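PDB 1Q1L: chorismate synthase from Aquifex aeolicus, which probably catalyses the anti-1,4-elimination of phosphate from 5-enolpyruvylshikimate-3-phosphate to give chorismate, using reduced FMN as cofactor. Local coordinates for residues 160-168 with 190-198; 181-191 with 230-238. All coordinates share one frame; numbering follows the deposited sequence. Where two conformers were deposited one is given.

Interaction 1: 160-168 with 190-198; sequences GIKIGSFVV and LLSYHEKAE
With chi1 at 48°, CG of Phe166 lies between the backbone N and the carbonyl carbon, and the ring hangs from strand 162-168 over helix 190-197, where Tyr193 meets it. CB of Tyr193 lies over one face of the Phe166 ring, displaced toward the rim and 3.5 Å from Phe166 CD2. The Tyr193 ring turns an edge to the face of Phe166 in a T-shaped pair, planes 73° apart and centroids 5.5 Å apart. Further along the helix, Ala197 CB packs on Phe166 CB at 3.8 Å, and Leu190 CD2 reaches Phe166 CZ from the turn before Tyr193.

His194 carries the other half. Its CG is anti to the backbone N (chi1 173°), which lays the imidazole against the strand at Gly164: His194 CD2 comes 3.2 Å from Gly164 CA, and Ser165 N stands at the imidazole edge. Ser165 turns its CB away from the helix, and its OG is hydrogen-bonded to Glu364 of helix 356-379.

This is an alpha-on-beta layer of the beta-alpha-beta sandwich, axes 7.0 Å apart. Carbon-to-carbon and ring contacts dominate, so the helix is seated here mainly by packing: an aromatic pair on one flank, an imidazole pressed to bare glycine backbone on the other.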
ATOM      1  N   GLY A 160      14.115  10.632  22.692  1.00 33.51           N
ATOM      2  CA  GLY A 160      14.536   9.933  23.894  1.00 33.90           C
ATOM      3  C   GLY A 160      14.241   8.447  23.872  1.00 35.20           C
ATOM      4  O   GLY A 160      14.407   7.760  24.887  1.00 34.89           O
ATOM      5  N   ILE A 161      13.817   7.943  22.714  1.00 33.32           N
ATOM      6  CA  ILE A 161      13.494   6.525  22.563  1.00 32.54           C
ATOM      7  C   ILE A 161      14.769   5.732  22.271  1.00 34.34           C
ATOM      8  O   ILE A 161      15.465   5.975  21.285  1.00 34.58           O
ATOM      9  CB  ILE A 161      12.430   6.316  21.448  1.00 32.14           C
ATOM     10  CG1 ILE A 161      11.081   6.888  21.917  1.00 31.08           C
ATOM     11  CG2 ILE A 161      12.308   4.840  21.095  1.00 30.52           C
ATOM     12  CD1 ILE A 161       9.991   6.909  20.857  1.00 30.24           C
ATOM     13  N   LYS A 162      15.071   4.787  23.154  0.50 32.87           N
ATOM     14  CA  LYS A 162      16.323   3.922  23.016  0.50 32.88           C
ATOM     15  C   LYS A 162      15.962   2.368  22.670  0.50 32.99           C
ATOM     16  O   LYS A 162      15.009   1.729  23.307  0.50 32.44           O
ATOM     17  CB  LYS A 162      17.271   4.017  24.443  0.50 36.65           C
ATOM     18  CG  LYS A 162      17.689   5.727  24.960  0.50 41.73           C
ATOM     19  CD  LYS A 162      18.499   5.772  26.618  0.50 43.93           C
ATOM     20  CE  LYS A 162      18.666   7.497  27.256  0.50 47.26           C
ATOM     21  NZ  LYS A 162      17.170   8.335  27.314  0.50 52.35           N
ATOM     22  N   ILE A 163      16.697   1.808  21.720  1.00 30.80           N
ATOM     23  CA  ILE A 163      16.488   0.438  21.321  1.00 31.26           C
ATOM     24  C   ILE A 163      17.769  -0.326  21.617  1.00 30.72           C
ATOM     25  O   ILE A 163      18.867   0.185  21.409  1.00 32.37           O
ATOM     26  CB  ILE A 163      16.108   0.369  19.829  1.00 29.46           C
ATOM     27  CG1 ILE A 163      14.699   0.963  19.662  1.00 33.01           C
ATOM     28  CG2 ILE A 163      16.202  -1.049  19.332  1.00 25.19           C
ATOM     29  CD1 ILE A 163      14.106   0.821  18.296  1.00 35.60           C
ATOM     30  N   GLY A 164      17.624  -1.539  22.135  1.00 29.56           N
ATOM     31  CA  GLY A 164      18.787  -2.339  22.449  1.00 26.49           C
ATOM     32  C   GLY A 164      18.398  -3.791  22.472  1.00 26.96           C
ATOM     33  O   GLY A 164      17.227  -4.114  22.263  1.00 27.30           O
ATOM     34  N   SER A 165      19.366  -4.664  22.740  1.00 26.62           N
ATOM     35  CA  SER A 165      19.104  -6.093  22.779  1.00 26.72           C
ATOM     36  C   SER A 165      20.266  -6.857  23.405  1.00 27.47           C
ATOM     37  O   SER A 165      21.285  -6.281  23.783  1.00 26.99           O
ATOM     38  CB  SER A 165      18.871  -6.623  21.363  1.00 25.23           C
ATOM     39  OG  SER A 165      20.057  -6.528  20.592  1.00 22.96           O
ATOM     40  N   PHE A 166      20.098  -8.167  23.506  1.00 28.43           N
ATOM     41  CA  PHE A 166      21.129  -9.031  24.070  1.00 31.02           C
ATOM     42  C   PHE A 166      20.713 -10.476  23.898  1.00 30.24           C
ATOM     43  O   PHE A 166      19.523 -10.786  23.878  1.00 32.91           O
ATOM     44  CB  PHE A 166      21.355  -8.699  25.554  1.00 29.68           C
ATOM     45  CG  PHE A 166      20.091  -8.586  26.350  1.00 28.93           C
ATOM     46  CD1 PHE A 166      19.422  -9.723  26.789  1.00 31.53           C
ATOM     47  CD2 PHE A 166      19.545  -7.339  26.627  1.00 29.83           C
ATOM     48  CE1 PHE A 166      18.223  -9.614  27.491  1.00 30.47           C
ATOM     49  CE2 PHE A 166      18.347  -7.220  27.325  1.00 29.09           C
ATOM     50  CZ  PHE A 166      17.689  -8.358  27.757  1.00 30.87           C
ATOM     51  N   VAL A 167      21.697 -11.359  23.763  1.00 33.14           N
ATOM     52  CA  VAL A 167      21.434 -12.781  23.585  1.00 32.15           C
ATOM     53  C   VAL A 167      21.108 -13.433  24.927  1.00 34.74           C
ATOM     54  O   VAL A 167      21.728 -13.119  25.941  1.00 33.93           O
ATOM     55  CB  VAL A 167      22.659 -13.480  22.958  1.00 32.64           C
ATOM     56  CG1 VAL A 167      22.393 -14.967  22.801  1.00 33.71           C
ATOM     57  CG2 VAL A 167      22.976 -12.848  21.611  1.00 32.30           C
ATOM     58  N   VAL A 168      20.134 -14.339  24.932  1.00 36.17           N
ATOM     59  CA  VAL A 168      19.745 -15.015  26.164  1.00 37.04           C
ATOM     60  C   VAL A 168      20.009 -16.519  26.120  1.00 38.00           C
ATOM     61  O   VAL A 168      19.919 -17.202  27.143  1.00 37.98           O
ATOM     62  CB  VAL A 168      18.258 -14.777  26.487  1.00 35.40           C
ATOM     63  CG1 VAL A 168      17.998 -13.291  26.651  1.00 35.50           C
ATOM     64  CG2 VAL A 168      17.389 -15.354  25.392  1.00 37.22           C
ATOM     65  N   LEU A 190      17.378  -3.360  31.633  1.00 35.00           N
ATOM     66  CA  LEU A 190      17.421  -3.649  30.201  1.00 32.20           C
ATOM     67  C   LEU A 190      18.603  -2.921  29.569  1.00 31.78           C
ATOM     68  O   LEU A 190      19.436  -3.527  28.894  1.00 30.08           O
ATOM     69  CB  LEU A 190      16.106  -3.209  29.543  1.00 30.76           C
ATOM     70  CG  LEU A 190      14.889  -4.068  29.924  1.00 29.45           C
ATOM     71  CD1 LEU A 190      13.596  -3.382  29.525  1.00 28.81           C
ATOM     72  CD2 LEU A 190      15.005  -5.421  29.247  1.00 27.56           C
ATOM     73  N   LEU A 191      18.678  -1.617  29.809  1.00 34.44           N
ATOM     74  CA  LEU A 191      19.763  -0.815  29.254  1.00 37.29           C
ATOM     75  C   LEU A 191      21.091  -1.380  29.733  1.00 37.90           C
ATOM     76  O   LEU A 191      22.067  -1.434  28.983  1.00 39.16           O
ATOM     77  CB  LEU A 191      19.624   0.647  29.688  1.00 37.46           C
ATOM     78  CG  LEU A 191      20.560   1.633  28.975  1.00 41.92           C
ATOM     79  CD1 LEU A 191      20.369   1.516  27.468  1.00 41.47           C
ATOM     80  CD2 LEU A 191      20.285   3.060  29.440  1.00 40.16           C
ATOM     81  N   SER A 192      21.109  -1.811  30.989  1.00 37.66           N
ATOM     82  CA  SER A 192      22.300  -2.385  31.597  1.00 38.26           C
ATOM     83  C   SER A 192      22.742  -3.634  30.844  1.00 37.01           C
ATOM     84  O   SER A 192      23.921  -3.793  30.518  1.00 36.46           O
ATOM     85  CB  SER A 192      22.014  -2.737  33.062  1.00 40.81           C
ATOM     86  OG  SER A 192      23.061  -3.507  33.622  1.00 46.01           O
ATOM     87  N   TYR A 193      21.792  -4.523  30.573  1.00 35.52           N
ATOM     88  CA  TYR A 193      22.098  -5.755  29.862  1.00 34.85           C
ATOM     89  C   TYR A 193      22.597  -5.481  28.449  1.00 34.74           C
ATOM     90  O   TYR A 193      23.472  -6.183  27.945  1.00 32.55           O
ATOM     91  CB  TYR A 193      20.866  -6.666  29.814  1.00 36.69           C
ATOM     92  CG  TYR A 193      20.430  -7.180  31.171  1.00 38.53           C
ATOM     93  CD1 TYR A 193      21.371  -7.475  32.161  1.00 41.64           C
ATOM     94  CD2 TYR A 193      19.086  -7.408  31.454  1.00 39.47           C
ATOM     95  CE1 TYR A 193      20.982  -7.989  33.398  1.00 41.70           C
ATOM     96  CE2 TYR A 193      18.684  -7.922  32.688  1.00 41.04           C
ATOM     97  CZ  TYR A 193      19.638  -8.212  33.651  1.00 42.01           C
ATOM     98  OH  TYR A 193      19.254  -8.740  34.859  1.00 41.10           O
ATOM     99  N   HIS A 194      22.039  -4.460  27.805  1.00 35.21           N
ATOM    100  CA  HIS A 194      22.468  -4.120  26.458  1.00 34.54           C
ATOM    101  C   HIS A 194      23.901  -3.602  26.486  1.00 35.57           C
ATOM    102  O   HIS A 194      24.723  -3.973  25.644  1.00 34.50           O
ATOM    103  CB  HIS A 194      21.542  -3.059  25.849  1.00 34.73           C
ATOM    104  CG  HIS A 194      22.011  -2.544  24.525  1.00 34.47           C
ATOM    105  ND1 HIS A 194      22.780  -1.407  24.398  1.00 35.37           N
ATOM    106  CD2 HIS A 194      21.852  -3.034  23.274  1.00 31.14           C
ATOM    107  CE1 HIS A 194      23.078  -1.221  23.125  1.00 33.81           C
ATOM    108  NE2 HIS A 194      22.528  -2.193  22.422  1.00 34.15           N
ATOM    109  N   GLU A 195      24.200  -2.750  27.462  1.00 36.79           N
ATOM    110  CA  GLU A 195      25.540  -2.190  27.587  1.00 40.02           C
ATOM    111  C   GLU A 195      26.568  -3.298  27.792  1.00 38.78           C
ATOM    112  O   GLU A 195      27.635  -3.275  27.182  1.00 38.33           O
ATOM    113  CB  GLU A 195      25.603  -1.200  28.750  1.00 42.86           C
ATOM    114  CG  GLU A 195      24.835   0.092  28.523  1.00 51.14           C
ATOM    115  CD  GLU A 195      25.448   0.949  27.430  1.00 56.81           C
ATOM    116  OE1 GLU A 195      26.634   1.321  27.563  1.00 59.08           O
ATOM    117  OE2 GLU A 195      24.744   1.255  26.437  1.00 58.95           O
ATOM    118  N   LYS A 196      26.251  -4.270  28.639  1.00 38.54           N
ATOM    119  CA  LYS A 196      27.180  -5.368  28.880  1.00 40.26           C
ATOM    120  C   LYS A 196      27.303  -6.243  27.637  1.00 40.80           C
ATOM    121  O   LYS A 196      28.392  -6.704  27.300  1.00 40.39           O
ATOM    122  CB  LYS A 196      26.734  -6.202  30.089  1.00 41.84           C
ATOM    123  CG  LYS A 196      27.025  -5.526  31.429  1.00 43.25           C
ATOM    124  CD  LYS A 196      26.686  -6.416  32.622  1.00 48.49           C
ATOM    125  CE  LYS A 196      25.181  -6.526  32.846  1.00 50.54           C
ATOM    126  NZ  LYS A 196      24.846  -7.361  34.039  1.00 51.15           N
ATOM    127  N   ALA A 197      26.187  -6.465  26.948  1.00 40.25           N
ATOM    128  CA  ALA A 197      26.211  -7.273  25.737  1.00 40.23           C
ATOM    129  C   ALA A 197      27.214  -6.677  24.753  1.00 39.94           C
ATOM    130  O   ALA A 197      27.865  -7.401  23.997  1.00 38.82           O
ATOM    131  CB  ALA A 197      24.831  -7.318  25.111  1.00 39.50           C
ATOM    132  N   GLU A 198      27.332  -5.354  24.762  1.00 39.73           N
ATOM    133  CA  GLU A 198      28.262  -4.679  23.872  1.00 41.95           C
ATOM    134  C   GLU A 198      29.704  -5.016  24.233  1.00 43.47           C
ATOM    135  O   GLU A 198      30.616  -4.785  23.441  1.00 43.14           O
ATOM    136  CB  GLU A 198      28.043  -3.167  23.924  1.00 41.19           C
ATOM    137  CG  GLU A 198      26.698  -2.745  23.369  1.00 40.91           C
ATOM    138  CD  GLU A 198      26.528  -3.143  21.919  1.00 40.94           C
ATOM    139  OE1 GLU A 198      27.141  -2.494  21.044  1.00 40.77           O
ATOM    140  OE2 GLU A 198      25.796  -4.118  21.652  1.00 38.79           O
TER

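Interaction 2: 181-191 with 230-238; sequences KSYFANPEKLL and VFEVFALNV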
ATOM      1  N   LYS A 181      11.824 -13.085  34.372  1.00 38.71           N
ATOM      2  CA  LYS A 181      11.562 -11.960  33.470  1.00 37.53           C
ATOM      3  C   LYS A 181      11.023 -10.672  34.083  1.00 37.35           C
ATOM      4  O   LYS A 181      10.429  -9.848  33.384  1.00 36.53           O
ATOM      5  CB  LYS A 181      10.622 -12.412  32.351  1.00 35.59           C
ATOM      6  CG  LYS A 181      11.150 -13.577  31.541  1.00 33.58           C
ATOM      7  CD  LYS A 181      12.527 -13.268  30.964  1.00 34.11           C
ATOM      8  CE  LYS A 181      13.058 -14.436  30.158  1.00 31.36           C
ATOM      9  NZ  LYS A 181      14.417 -14.138  29.638  1.00 28.26           N
ATOM     10  N   SER A 182      11.240 -10.483  35.377  1.00 37.04           N
ATOM     11  CA  SER A 182      10.758  -9.280  36.035  1.00 35.23           C
ATOM     12  C   SER A 182      11.465  -8.049  35.472  1.00 32.16           C
ATOM     13  O   SER A 182      10.916  -6.950  35.491  1.00 29.42           O
ATOM     14  CB  SER A 182      11.004  -9.366  37.542  1.00 38.70           C
ATOM     15  OG  SER A 182      12.393  -9.451  37.802  1.00 41.23           O
ATOM     16  N   TYR A 183      12.682  -8.231  34.971  1.00 31.23           N
ATOM     17  CA  TYR A 183      13.429  -7.104  34.425  1.00 30.94           C
ATOM     18  C   TYR A 183      12.763  -6.459  33.199  1.00 32.60           C
ATOM     19  O   TYR A 183      13.159  -5.369  32.777  1.00 33.16           O
ATOM     20  CB  TYR A 183      14.870  -7.525  34.102  1.00 32.81           C
ATOM     21  CG  TYR A 183      15.010  -8.572  33.018  1.00 34.35           C
ATOM     22  CD1 TYR A 183      14.919  -8.227  31.664  1.00 33.11           C
ATOM     23  CD2 TYR A 183      15.217  -9.907  33.345  1.00 34.92           C
ATOM     24  CE1 TYR A 183      15.033  -9.200  30.667  1.00 32.01           C
ATOM     25  CE2 TYR A 183      15.327 -10.881  32.362  1.00 33.94           C
ATOM     26  CZ  TYR A 183      15.235 -10.523  31.027  1.00 32.80           C
ATOM     27  OH  TYR A 183      15.337 -11.499  30.065  1.00 33.44           O
ATOM     28  N   PHE A 184      11.748  -7.120  32.637  1.00 32.64           N
ATOM     29  CA  PHE A 184      11.022  -6.580  31.479  1.00 33.43           C
ATOM     30  C   PHE A 184      10.407  -5.232  31.849  1.00 34.47           C
ATOM     31  O   PHE A 184      10.084  -4.422  30.982  1.00 34.37           O
ATOM     32  CB  PHE A 184       9.876  -7.513  31.059  1.00 32.99           C
ATOM     33  CG  PHE A 184      10.302  -8.700  30.249  1.00 32.10           C
ATOM     34  CD1 PHE A 184      11.644  -8.940  29.969  1.00 31.31           C
ATOM     35  CD2 PHE A 184       9.344  -9.586  29.761  1.00 31.65           C
ATOM     36  CE1 PHE A 184      12.027 -10.045  29.214  1.00 31.28           C
ATOM     37  CE2 PHE A 184       9.714 -10.692  29.006  1.00 31.77           C
ATOM     38  CZ  PHE A 184      11.063 -10.924  28.731  1.00 31.77           C
ATOM     39  N   ALA A 185      10.210  -5.008  33.145  1.00 33.13           N
ATOM     40  CA  ALA A 185       9.624  -3.760  33.607  1.00 33.21           C
ATOM     41  C   ALA A 185      10.683  -2.835  34.184  1.00 33.94           C
ATOM     42  O   ALA A 185      10.359  -1.888  34.892  1.00 37.52           O
ATOM     43  CB  ALA A 185       8.560  -4.050  34.659  1.00 33.69           C
ATOM     44  N   ASN A 186      11.947  -3.092  33.865  1.00 34.63           N
ATOM     45  CA  ASN A 186      13.030  -2.284  34.412  1.00 35.77           C
ATOM     46  C   ASN A 186      13.950  -1.673  33.348  1.00 35.07           C
ATOM     47  O   ASN A 186      14.925  -2.298  32.929  1.00 32.74           O
ATOM     48  CB  ASN A 186      13.857  -3.149  35.367  1.00 37.49           C
ATOM     49  CG  ASN A 186      14.703  -2.330  36.307  1.00 40.27           C
ATOM     50  OD1 ASN A 186      15.354  -1.366  35.900  1.00 42.83           O
ATOM     51  ND2 ASN A 186      14.709  -2.715  37.578  1.00 43.42           N
ATOM     52  N   PRO A 187      13.660  -0.432  32.915  1.00 35.50           N
ATOM     53  CA  PRO A 187      14.468   0.259  31.901  1.00 37.56           C
ATOM     54  C   PRO A 187      15.967   0.233  32.216  1.00 39.18           C
ATOM     55  O   PRO A 187      16.785  -0.093  31.354  1.00 40.49           O
ATOM     56  CB  PRO A 187      13.898   1.675  31.918  1.00 35.94           C
ATOM     57  CG  PRO A 187      12.457   1.440  32.217  1.00 36.98           C
ATOM     58  CD  PRO A 187      12.520   0.406  33.329  1.00 35.85           C
ATOM     59  N   GLU A 188      16.319   0.571  33.451  1.00 40.21           N
ATOM     60  CA  GLU A 188      17.716   0.587  33.873  1.00 39.91           C
ATOM     61  C   GLU A 188      18.382  -0.770  33.677  1.00 37.88           C
ATOM     62  O   GLU A 188      19.513  -0.849  33.196  1.00 39.85           O
ATOM     63  CB  GLU A 188      17.825   1.007  35.345  1.00 43.38           C
ATOM     64  CG  GLU A 188      17.332   2.416  35.643  1.00 46.76           C
ATOM     65  CD  GLU A 188      15.850   2.601  35.361  1.00 50.01           C
ATOM     66  OE1 GLU A 188      15.041   1.783  35.854  1.00 52.18           O
ATOM     67  OE2 GLU A 188      15.491   3.567  34.652  1.00 53.08           O
ATOM     68  N   LYS A 189      17.690  -1.842  34.050  1.00 37.20           N
ATOM     69  CA  LYS A 189      18.249  -3.186  33.888  1.00 38.29           C
ATOM     70  C   LYS A 189      18.438  -3.539  32.414  1.00 36.18           C
ATOM     71  O   LYS A 189      19.513  -3.979  31.999  1.00 35.87           O
ATOM     72  CB  LYS A 189      17.339  -4.236  34.535  1.00 40.06           C
ATOM     73  CG  LYS A 189      17.557  -4.447  36.017  1.00 43.81           C
ATOM     74  CD  LYS A 189      16.759  -5.650  36.505  1.00 48.17           C
ATOM     75  CE  LYS A 189      17.030  -5.955  37.973  1.00 51.37           C
ATOM     76  NZ  LYS A 189      16.306  -7.181  38.423  1.00 53.38           N
ATOM     77  N   LEU A 190      17.378  -3.360  31.633  1.00 35.00           N
ATOM     78  CA  LEU A 190      17.421  -3.649  30.201  1.00 32.20           C
ATOM     79  C   LEU A 190      18.603  -2.921  29.569  1.00 31.78           C
ATOM     80  O   LEU A 190      19.436  -3.527  28.894  1.00 30.08           O
ATOM     81  CB  LEU A 190      16.106  -3.209  29.543  1.00 30.76           C
ATOM     82  CG  LEU A 190      14.889  -4.068  29.924  1.00 29.45           C
ATOM     83  CD1 LEU A 190      13.596  -3.382  29.525  1.00 28.81           C
ATOM     84  CD2 LEU A 190      15.005  -5.421  29.247  1.00 27.56           C
ATOM     85  N   LEU A 191      18.678  -1.617  29.809  1.00 34.44           N
ATOM     86  CA  LEU A 191      19.763  -0.815  29.254  1.00 37.29           C
ATOM     87  C   LEU A 191      21.091  -1.380  29.733  1.00 37.90           C
ATOM     88  O   LEU A 191      22.067  -1.434  28.983  1.00 39.16           O
ATOM     89  CB  LEU A 191      19.624   0.647  29.688  1.00 37.46           C
ATOM     90  CG  LEU A 191      20.560   1.633  28.975  1.00 41.92           C
ATOM     91  CD1 LEU A 191      20.369   1.516  27.468  1.00 41.47           C
ATOM     92  CD2 LEU A 191      20.285   3.060  29.440  1.00 40.16           C
ATOM     93  N   VAL A 230      18.476 -17.477  20.940  1.00 31.27           N
ATOM     94  CA  VAL A 230      17.350 -16.625  21.264  1.00 30.54           C
ATOM     95  C   VAL A 230      17.860 -15.311  21.817  1.00 30.33           C
ATOM     96  O   VAL A 230      18.812 -15.284  22.604  1.00 32.05           O
ATOM     97  CB  VAL A 230      16.441 -17.285  22.321  1.00 30.07           C
ATOM     98  CG1 VAL A 230      15.335 -16.329  22.720  1.00 27.13           C
ATOM     99  CG2 VAL A 230      15.862 -18.582  21.775  1.00 27.42           C
ATOM    100  N   PHE A 231      17.252 -14.212  21.391  1.00 30.29           N
ATOM    101  CA  PHE A 231      17.639 -12.912  21.912  1.00 28.31           C
ATOM    102  C   PHE A 231      16.405 -12.086  22.220  1.00 27.98           C
ATOM    103  O   PHE A 231      15.304 -12.399  21.769  1.00 28.13           O
ATOM    104  CB  PHE A 231      18.547 -12.156  20.939  1.00 30.30           C
ATOM    105  CG  PHE A 231      17.946 -11.943  19.587  1.00 32.87           C
ATOM    106  CD1 PHE A 231      18.098 -12.897  18.587  1.00 31.37           C
ATOM    107  CD2 PHE A 231      17.234 -10.782  19.303  1.00 31.62           C
ATOM    108  CE1 PHE A 231      17.550 -12.693  17.318  1.00 34.77           C
ATOM    109  CE2 PHE A 231      16.683 -10.575  18.035  1.00 33.96           C
ATOM    110  CZ  PHE A 231      16.844 -11.530  17.045  1.00 29.67           C
ATOM    111  N   GLU A 232      16.587 -11.044  23.020  1.00 26.44           N
ATOM    112  CA  GLU A 232      15.483 -10.175  23.373  1.00 29.28           C
ATOM    113  C   GLU A 232      15.836  -8.776  22.897  1.00 30.14           C
ATOM    114  O   GLU A 232      16.973  -8.321  23.047  1.00 30.07           O
ATOM    115  CB  GLU A 232      15.242 -10.207  24.892  1.00 30.63           C
ATOM    116  CG  GLU A 232      15.103 -11.637  25.431  1.00 31.17           C
ATOM    117  CD  GLU A 232      14.780 -11.721  26.915  1.00 32.38           C
ATOM    118  OE1 GLU A 232      15.250 -10.859  27.688  1.00 31.09           O
ATOM    119  OE2 GLU A 232      14.065 -12.671  27.308  1.00 32.35           O
ATOM    120  N   VAL A 233      14.865  -8.115  22.286  1.00 27.57           N
ATOM    121  CA  VAL A 233      15.062  -6.764  21.783  1.00 25.81           C
ATOM    122  C   VAL A 233      14.094  -5.891  22.543  1.00 25.39           C
ATOM    123  O   VAL A 233      12.955  -6.286  22.774  1.00 25.74           O
ATOM    124  CB  VAL A 233      14.721  -6.662  20.275  1.00 27.69           C
ATOM    125  CG1 VAL A 233      15.138  -5.294  19.737  1.00 26.52           C
ATOM    126  CG2 VAL A 233      15.405  -7.765  19.518  1.00 27.87           C
ATOM    127  N   PHE A 234      14.534  -4.704  22.936  1.00 24.66           N
ATOM    128  CA  PHE A 234      13.659  -3.815  23.675  1.00 24.92           C
ATOM    129  C   PHE A 234      13.776  -2.391  23.169  1.00 26.21           C
ATOM    130  O   PHE A 234      14.749  -2.028  22.497  1.00 26.53           O
ATOM    131  CB  PHE A 234      14.012  -3.850  25.167  1.00 25.07           C
ATOM    132  CG  PHE A 234      15.363  -3.271  25.481  1.00 26.81           C
ATOM    133  CD1 PHE A 234      15.524  -1.904  25.654  1.00 25.59           C
ATOM    134  CD2 PHE A 234      16.486  -4.089  25.552  1.00 25.53           C
ATOM    135  CE1 PHE A 234      16.787  -1.357  25.892  1.00 26.18           C
ATOM    136  CE2 PHE A 234      17.741  -3.554  25.788  1.00 24.09           C
ATOM    137  CZ  PHE A 234      17.893  -2.183  25.960  1.00 27.26           C
ATOM    138  N   ALA A 235      12.768  -1.592  23.496  1.00 24.90           N
ATOM    139  CA  ALA A 235      12.731  -0.181  23.147  1.00 26.36           C
ATOM    140  C   ALA A 235      12.226   0.513  24.400  1.00 27.55           C
ATOM    141  O   ALA A 235      11.208   0.108  24.968  1.00 25.03           O
ATOM    142  CB  ALA A 235      11.779   0.065  21.980  1.00 21.80           C
ATOM    143  N   LEU A 236      12.941   1.547  24.835  1.00 27.80           N
ATOM    144  CA  LEU A 236      12.575   2.285  26.036  1.00 30.05           C
ATOM    145  C   LEU A 236      12.006   3.667  25.738  1.00 32.65           C
ATOM    146  O   LEU A 236      12.357   4.295  24.738  1.00 29.83           O
ATOM    147  CB  LEU A 236      13.797   2.444  26.947  1.00 30.89           C
ATOM    148  CG  LEU A 236      14.528   1.162  27.356  1.00 33.23           C
ATOM    149  CD1 LEU A 236      15.698   1.493  28.261  1.00 33.58           C
ATOM    150  CD2 LEU A 236      13.555   0.231  28.057  1.00 31.94           C
ATOM    151  N   ASN A 237      11.124   4.122  26.626  1.00 32.92           N
ATOM    152  CA  ASN A 237      10.490   5.434  26.536  1.00 32.98           C
ATOM    153  C   ASN A 237       9.528   5.621  25.373  1.00 33.29           C
ATOM    154  O   ASN A 237       9.369   6.730  24.860  1.00 31.29           O
ATOM    155  CB  ASN A 237      11.557   6.529  26.501  1.00 35.14           C
ATOM    156  CG  ASN A 237      12.454   6.496  27.725  1.00 35.45           C
ATOM    157  OD1 ASN A 237      11.969   6.448  28.852  1.00 34.45           O
ATOM    158  ND2 ASN A 237      13.768   6.521  27.507  1.00 35.67           N
ATOM    159  N   VAL A 238       8.886   4.537  24.954  1.00 31.48           N
ATOM    160  CA  VAL A 238       7.919   4.619  23.876  1.00 29.94           C
ATOM    161  C   VAL A 238       6.608   5.014  24.545  1.00 31.55           C
ATOM    162  O   VAL A 238       6.152   4.353  25.477  1.00 29.30           O
ATOM    163  CB  VAL A 238       7.754   3.259  23.164  1.00 31.29           C
ATOM    164  CG1 VAL A 238       6.662   3.348  22.100  1.00 28.94           C
ATOM    165  CG2 VAL A 238       9.075   2.846  22.530  1.00 25.98           C
TER
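Tyr183 and Glu232 meet head-on from the two sides of the contact, phenol against carboxylate, with the ring and carboxylate planes turned 44° apart. Tyr183 OH donates to Glu232 OE1 in a very short bond of 2.5 Å, and OE1 lies near the plane of the ring at its edge. Lys181 comes in at a slant to the glutamate; its chain bends at chi2 (-55°) and then runs straight to where NZ forms a salt bridge with Glu232 OE2 at 2.8 Å, from the syn side and 31° out of the carboxylate plane. The same ammonium also donates to Tyr183 OH at 2.8 Å and to the carbonyl of Leu178. Phe184 stands at about a right angle to the glutamate and presents its edge, CE1 lying 3.7 Å from Glu232 OE1, while Lys181 CB covers one face of that ring.

Toward the other end of the strand the contact turns apolar, where the start of helix 187-197 covers strand 229-236 of the sandwich. Leu190 and Phe234 run alongside each other in reversed senses, so that Leu190 CB sits almost exactly on the ring normal of Phe234, 3.9 Å above its centre. Leu236 slots in beside them: its CD2 meets Leu190 CD1, and its CD1 lies 3.6 Å from Pro187 O, in the first turn of the helix. That turn is capped by Asn186, whose OD1 accepts from Lys189 N.

The buried carboxylate of Glu232 is met by two positive charges, Lys181 and, through a second salt bridge at OE2, Arg320 of the neighbouring strand 317-323. They probably offset its own charge and keep it ionised.

Overall arrangement
Along the chain, strand 162-170 comes first, followed by the turn at 181-186, helix 187-197 and, after helix 210-221, strand 229-236. Interaction 1 closes the shorter loop, from the strand to the helix about 20 residues on; interaction 2 closes a longer one, from 181-191 to 230-238. Their segments alternate, so the two loops cross rather than nest, and they overlap at Leu190 and Leu191. Strands 162-170 and 229-236 are antiparallel neighbours, joined by backbone bonds such as Gly164 with Phe234. Together the contacts lay helix 187-197 and its lead-in across one face of the five-stranded sheet, whereas helix 356-379 packs against side chains pointing the other way.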